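PDB 3FFR: phosphoserine aminotransferase SerC from Cytophaga hutchinsonii ATCC 33406, which probably catalyses the reversible pyridoxal-phosphate-dependent transamination between phosphoserine and 2-oxoglutarate in serine biosynthesis. Local coordinates for residues 43-47 with 235-240; 91-95 with 140-145. All blocks are in the same frame, centred on the assembly; numbering follows the deposited sequence.

Interaction 1 (43-47 with 235-240)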
loop_
_atom_site.group_PDB
_atom_site.type_symbol
_atom_site.label_atom_id
_atom_site.label_comp_id
_atom_site.label_asym_id
_atom_site.label_seq_id
_atom_site.Cartn_x
_atom_site.Cartn_y
_atom_site.Cartn_z
ATOM N N GLU A 43 -1.482 -18.650 6.068
ATOM C CA GLU A 43 -1.351 -18.795 7.526
ATOM C C GLU A 43 -1.049 -17.447 8.207
ATOM O O GLU A 43 -1.584 -17.117 9.276
ATOM C CB GLU A 43 -0.235 -19.802 7.858
ATOM C CG GLU A 43 -0.584 -21.228 7.515
ATOM C CD GLU A 43 0.597 -22.213 7.702
ATOM O OE1 GLU A 43 1.636 -21.817 8.296
ATOM O OE2 GLU A 43 0.478 -23.369 7.230
ATOM N N VAL A 44 -0.191 -16.670 7.556
ATOM C CA VAL A 44 0.203 -15.340 8.058
ATOM C C VAL A 44 -1.023 -14.424 8.066
ATOM O O VAL A 44 -1.353 -13.754 9.060
ATOM C CB VAL A 44 1.356 -14.746 7.194
ATOM C CG1 VAL A 44 1.649 -13.240 7.452
ATOM C CG2 VAL A 44 2.659 -15.606 7.388
ATOM N N TYR A 45 -1.718 -14.469 6.947
ATOM C CA TYR A 45 -2.941 -13.669 6.772
ATOM C C TYR A 45 -3.913 -14.025 7.887
ATOM O O TYR A 45 -4.412 -13.155 8.606
ATOM C CB TYR A 45 -3.561 -13.920 5.390
ATOM C CG TYR A 45 -4.853 -13.199 5.151
ATOM C CD1 TYR A 45 -6.030 -13.576 5.828
ATOM C CD2 TYR A 45 -4.917 -12.147 4.260
ATOM C CE1 TYR A 45 -7.224 -12.891 5.616
ATOM C CE2 TYR A 45 -6.108 -11.465 4.016
ATOM C CZ TYR A 45 -7.250 -11.823 4.702
ATOM O OH TYR A 45 -8.401 -11.098 4.474
ATOM N N LYS A 46 -4.155 -15.312 8.070
ATOM C CA LYS A 46 -5.190 -15.766 9.006
ATOM C C LYS A 46 -4.854 -15.409 10.419
ATOM O O LYS A 46 -5.731 -15.076 11.218
ATOM C CB LYS A 46 -5.417 -17.276 8.876
ATOM C CG LYS A 46 -6.643 -17.767 9.580
ATOM C CD LYS A 46 -6.868 -19.227 9.236
ATOM C CE LYS A 46 -8.230 -19.712 9.739
ATOM N NZ LYS A 46 -8.372 -19.651 11.211
ATOM N N THR A 47 -3.573 -15.417 10.724
ATOM C CA THR A 47 -3.135 -15.044 12.082
ATOM C C THR A 47 -3.529 -13.601 12.392
ATOM O O THR A 47 -4.092 -13.297 13.443
ATOM C CB THR A 47 -1.617 -15.208 12.229
ATOM O OG1 THR A 47 -1.281 -16.601 12.099
ATOM C CG2 THR A 47 -1.122 -14.681 13.558
ATOM N N ALA A 235 -10.520 -12.731 0.744
ATOM C CA ALA A 235 -10.417 -12.827 2.210
ATOM C C ALA A 235 -10.859 -14.196 2.691
ATOM O O ALA A 235 -10.305 -14.759 3.646
ATOM C CB ALA A 235 -11.256 -11.724 2.927
ATOM N N ARG A 236 -11.808 -14.760 1.966
ATOM C CA ARG A 236 -12.385 -16.081 2.331
ATOM C C ARG A 236 -11.414 -17.256 2.108
ATOM O O ARG A 236 -11.590 -18.345 2.670
ATOM C CB ARG A 236 -13.782 -16.239 1.710
ATOM C CG ARG A 236 -14.732 -15.282 2.479
ATOM C CD ARG A 236 -16.148 -15.135 1.960
ATOM N NE ARG A 236 -16.949 -14.441 2.981
ATOM C CZ ARG A 236 -18.195 -14.020 2.815
ATOM N NH1 ARG A 236 -18.805 -14.189 1.647
ATOM N NH2 ARG A 236 -18.827 -13.417 3.821
ATOM N N VAL A 237 -10.353 -16.998 1.358
ATOM C CA VAL A 237 -9.268 -17.960 1.153
ATOM C C VAL A 237 -7.946 -17.423 1.746
ATOM O O VAL A 237 -6.849 -17.858 1.406
ATOM C CB VAL A 237 -9.123 -18.433 -0.299
ATOM C CG1 VAL A 237 -10.353 -19.288 -0.658
ATOM C CG2 VAL A 237 -8.904 -17.247 -1.322
ATOM N N ASN A 238 -8.084 -16.472 2.653
ATOM C CA ASN A 238 -6.930 -15.887 3.366
ATOM C C ASN A 238 -5.920 -15.240 2.442
ATOM O O ASN A 238 -4.709 -15.358 2.614
ATOM C CB ASN A 238 -6.260 -16.951 4.257
ATOM C CG ASN A 238 -7.193 -17.478 5.318
ATOM O OD1 ASN A 238 -7.518 -18.671 5.347
ATOM N ND2 ASN A 238 -7.630 -16.612 6.185
ATOM N N GLN A 239 -6.470 -14.503 1.477
ATOM C CA GLN A 239 -5.681 -13.772 0.483
ATOM C C GLN A 239 -6.254 -12.375 0.209
ATOM O O GLN A 239 -7.318 -12.011 0.695
ATOM C CB GLN A 239 -5.641 -14.572 -0.830
ATOM C CG GLN A 239 -4.995 -15.934 -0.723
ATOM C CD GLN A 239 -4.912 -16.667 -2.057
ATOM O OE1 GLN A 239 -5.019 -16.061 -3.105
ATOM N NE2 GLN A 239 -4.716 -17.961 -2.008
ATOM N N THR A 240 -5.517 -11.671 -0.637
ATOM C CA THR A 240 -5.875 -10.326 -1.151
ATOM C C THR A 240 -5.913 -10.369 -2.659
ATOM O O THR A 240 -5.301 -11.226 -3.275
ATOM C CB THR A 240 -4.875 -9.265 -0.683
ATOM O OG1 THR A 240 -3.554 -9.642 -1.070
ATOM C CG2 THR A 240 -4.919 -9.120 0.886
#
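The turn that ends helix 228-235 rests on an aromatic ring, that of Tyr-45. With chi1 at t, its side chain runs from helix 39-55 straight at the loop 235-240, and one face of the ring is covered by Asn-238 CA and Gln-239 N. The CA of Asn-238 stands 3.8 Å from the centroid of the Tyr-45 ring, 23° off its normal, a CH-pi contact. At the far tip, Tyr-45 OH reaches Ala-235 CB at 3.3 Å, while Thr-240 CG2 touches the ring edge, 4.1 Å from Tyr-45 CE2. Asn-238, with chi1 m, brings ND2 to 3.5 Å from Tyr-45 CD1 and from Lys-46 CB. Lys-46 then extends away to a salt bridge with Asp-50. Between 43-47 and 235-240 the contact is van der Waals and CH-pi, but Gln-239, pointing away, hydrogen-bonds Arg-37 and also Glu-42 of the same helix 39-55. Phe-66 meets the Tyr-45 ring edge-to-face. The positive phi of Asn-238 (60°) belongs to its role as C-prime residue: with Asn-238 N bonded to Ala-235 O at 3.0 Å and Gln-239 N to Lys-234 O, the loop forms the Schellman motif that ends helix 228-235.

Interaction 2 (91-95 with 140-145). With SER (serine), chain B.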
loop_
_atom_site.group_PDB
_atom_site.type_symbol
_atom_site.label_atom_id
_atom_site.label_comp_id
_atom_site.label_asym_id
_atom_site.label_seq_id
_atom_site.Cartn_x
_atom_site.Cartn_y
_atom_site.Cartn_z
ATOM N N ASN A 91 -15.034 18.050 12.232
ATOM C CA ASN A 91 -14.513 18.927 13.301
ATOM C C ASN A 91 -13.020 19.122 13.262
ATOM O O ASN A 91 -12.394 19.614 14.204
ATOM C CB ASN A 91 -14.954 18.460 14.696
ATOM C CG ASN A 91 -14.350 17.128 15.085
ATOM O OD1 ASN A 91 -13.843 16.389 14.240
ATOM N ND2 ASN A 91 -14.369 16.831 16.383
ATOM N N GLY A 92 -12.423 18.706 12.167
ATOM C CA GLY A 92 -10.977 18.864 12.002
ATOM C C GLY A 92 -10.514 18.421 10.639
ATOM O O GLY A 92 -11.313 18.078 9.755
ATOM N N SER A 93 -9.202 18.417 10.490
ATOM C CA SER A 93 -8.597 18.178 9.180
ATOM C C SER A 93 -8.863 16.825 8.543
ATOM O O SER A 93 -9.063 16.727 7.306
ATOM C CB SER A 93 -7.103 18.426 9.232
ATOM O OG SER A 93 -6.848 19.745 9.677
ATOM N N PHE A 94 -8.866 15.784 9.368
ATOM C CA PHE A 94 -9.088 14.422 8.832
ATOM C C PHE A 94 -10.556 14.198 8.478
ATOM O O PHE A 94 -10.871 13.767 7.364
ATOM C CB PHE A 94 -8.531 13.374 9.774
ATOM C CG PHE A 94 -7.045 13.445 9.848
ATOM C CD1 PHE A 94 -6.277 12.860 8.866
ATOM C CD2 PHE A 94 -6.424 14.193 10.816
ATOM C CE1 PHE A 94 -4.892 12.955 8.906
ATOM C CE2 PHE A 94 -5.054 14.327 10.860
ATOM C CZ PHE A 94 -4.273 13.700 9.918
ATOM N N SER A 95 -11.442 14.548 9.400
ATOM C CA SER A 95 -12.888 14.401 9.154
ATOM C C SER A 95 -13.323 15.289 7.977
ATOM O O SER A 95 -14.163 14.901 7.163
ATOM C CB SER A 95 -13.720 14.635 10.419
ATOM O OG SER A 95 -13.417 15.871 11.030
ATOM N N GLU A 140 -10.282 12.670 16.262
ATOM C CA GLU A 140 -9.862 13.672 15.246
ATOM C C GLU A 140 -8.470 14.097 15.659
ATOM O O GLU A 140 -8.261 14.949 16.528
ATOM C CB GLU A 140 -10.846 14.860 15.170
ATOM C CG GLU A 140 -10.411 15.983 14.243
ATOM C CD GLU A 140 -10.110 15.542 12.824
ATOM O OE1 GLU A 140 -11.043 15.107 12.109
ATOM O OE2 GLU A 140 -8.942 15.705 12.450
ATOM N N THR A 141 -7.525 13.448 15.001
ATOM C CA THR A 141 -6.110 13.528 15.340
ATOM C C THR A 141 -5.541 14.949 15.242
ATOM O O THR A 141 -4.586 15.307 15.929
ATOM C CB THR A 141 -5.295 12.610 14.399
ATOM O OG1 THR A 141 -6.016 11.395 14.167
ATOM C CG2 THR A 141 -3.902 12.280 14.986
ATOM N N SER A 142 -6.145 15.754 14.384
ATOM C CA SER A 142 -5.658 17.124 14.199
ATOM C C SER A 142 -5.911 18.009 15.422
ATOM O O SER A 142 -5.073 18.854 15.768
ATOM C CB SER A 142 -6.262 17.794 12.954
ATOM O OG SER A 142 -7.674 17.902 13.027
ATOM N N SER A 143 -7.027 17.763 16.104
ATOM C CA SER A 143 -7.465 18.637 17.196
ATOM C C SER A 143 -7.440 18.016 18.575
ATOM O O SER A 143 -7.549 18.714 19.574
ATOM C CB SER A 143 -8.879 19.108 16.909
ATOM O OG SER A 143 -9.781 18.024 16.997
ATOM N N GLY A 144 -7.334 16.696 18.614
ATOM C CA GLY A 144 -7.341 15.954 19.872
ATOM C C GLY A 144 -8.721 15.741 20.497
ATOM O O GLY A 144 -8.848 15.492 21.706
ATOM N N VAL A 145 -9.754 15.853 19.671
ATOM C CA VAL A 145 -11.128 15.627 20.107
ATOM C C VAL A 145 -11.624 14.238 19.734
ATOM O O VAL A 145 -11.479 13.777 18.599
ATOM C CB VAL A 145 -12.113 16.668 19.513
ATOM C CG1 VAL A 145 -13.621 16.351 19.934
ATOM C CG2 VAL A 145 -11.721 18.134 19.947
HETATM N N SER B . -1.037 12.636 6.551
HETATM C CA SER B . -1.441 13.510 7.669
HETATM C C SER B . -1.217 14.913 7.218
HETATM O O SER B . -2.164 15.436 6.634
HETATM C CB SER B . -0.726 13.191 9.004
HETATM O OG SER B . -0.956 11.825 9.457
HETATM O OXT SER B . -0.161 15.520 7.365
HETATM O O HOH W 1 -12.149 19.455 16.795
HETATM O O HOH W 2 -13.803 13.690 17.109
#
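One buried carboxylate can receive the first turn of a helix, and Glu-140 illustrates how. Its OE1 accepts both Ser-95 OG (2.7 Å) and Ser-95 N (2.8 Å), while its OE2 accepts Phe-94 N at 3.1 Å. Ser-142 extends the pattern: its OG donates to Glu-140 OE2 (2.6 Å) and accepts Ser-93 N (3.0 Å), so three successive amides at the helix start find side-chain acceptors from a distant loop. Ser-95 OG in turn accepts Asn-91 N at 3.0 Å. Further out, one water bridges Asn-91 O and Ser-143 OG, and another links Asn-91 ND2 to Val-145 O; Asn-91 ND2 also bonds Lys-118 O. Gly-92, the N-cap, lets the segments close up: a CB there would clash with Glu-140 CG and Ser-142 OG. Phe-94 packs its CE2 3.9 Å from Thr-141 CB, and its CZ lies 3.6 Å from CA of the bound serine, forming part of that pocket with Tyr-329. Thr-141 OG1 hydrogen-bonds Ser-170 and O3 of LLP, the pyridoxal-phosphate-modified lysine at position 191. Helix 93-104, following strand 85-90 of the seven-stranded sheet, thus starts against the G1-bulged turn between strands 139-140 and 145-146, just beyond the adjacent sheet strand 133-137.

Overall arrangement
After strand 6-8 and helix 19-28 the chain enters helix 39-55, whose residues 43-47 meet a partner 188 residues on. Strand 85-90 of the seven-stranded sheet then leads into 91-95, and interaction 2 closes a short loop when the chain returns at 140-145, after strands 108-113 and 133-137. Only at 235-240, past strands 163-167, 184-188 and 200-205, does interaction 1 close, so interaction 2 is nested within its loop. The two do not touch: their centres are about 33 Å apart, on opposite sides of the chain's centre. Interaction 1 joins an early helix to the end of helix 228-235; interaction 2 joins neighbouring sheet connections beside the cofactor.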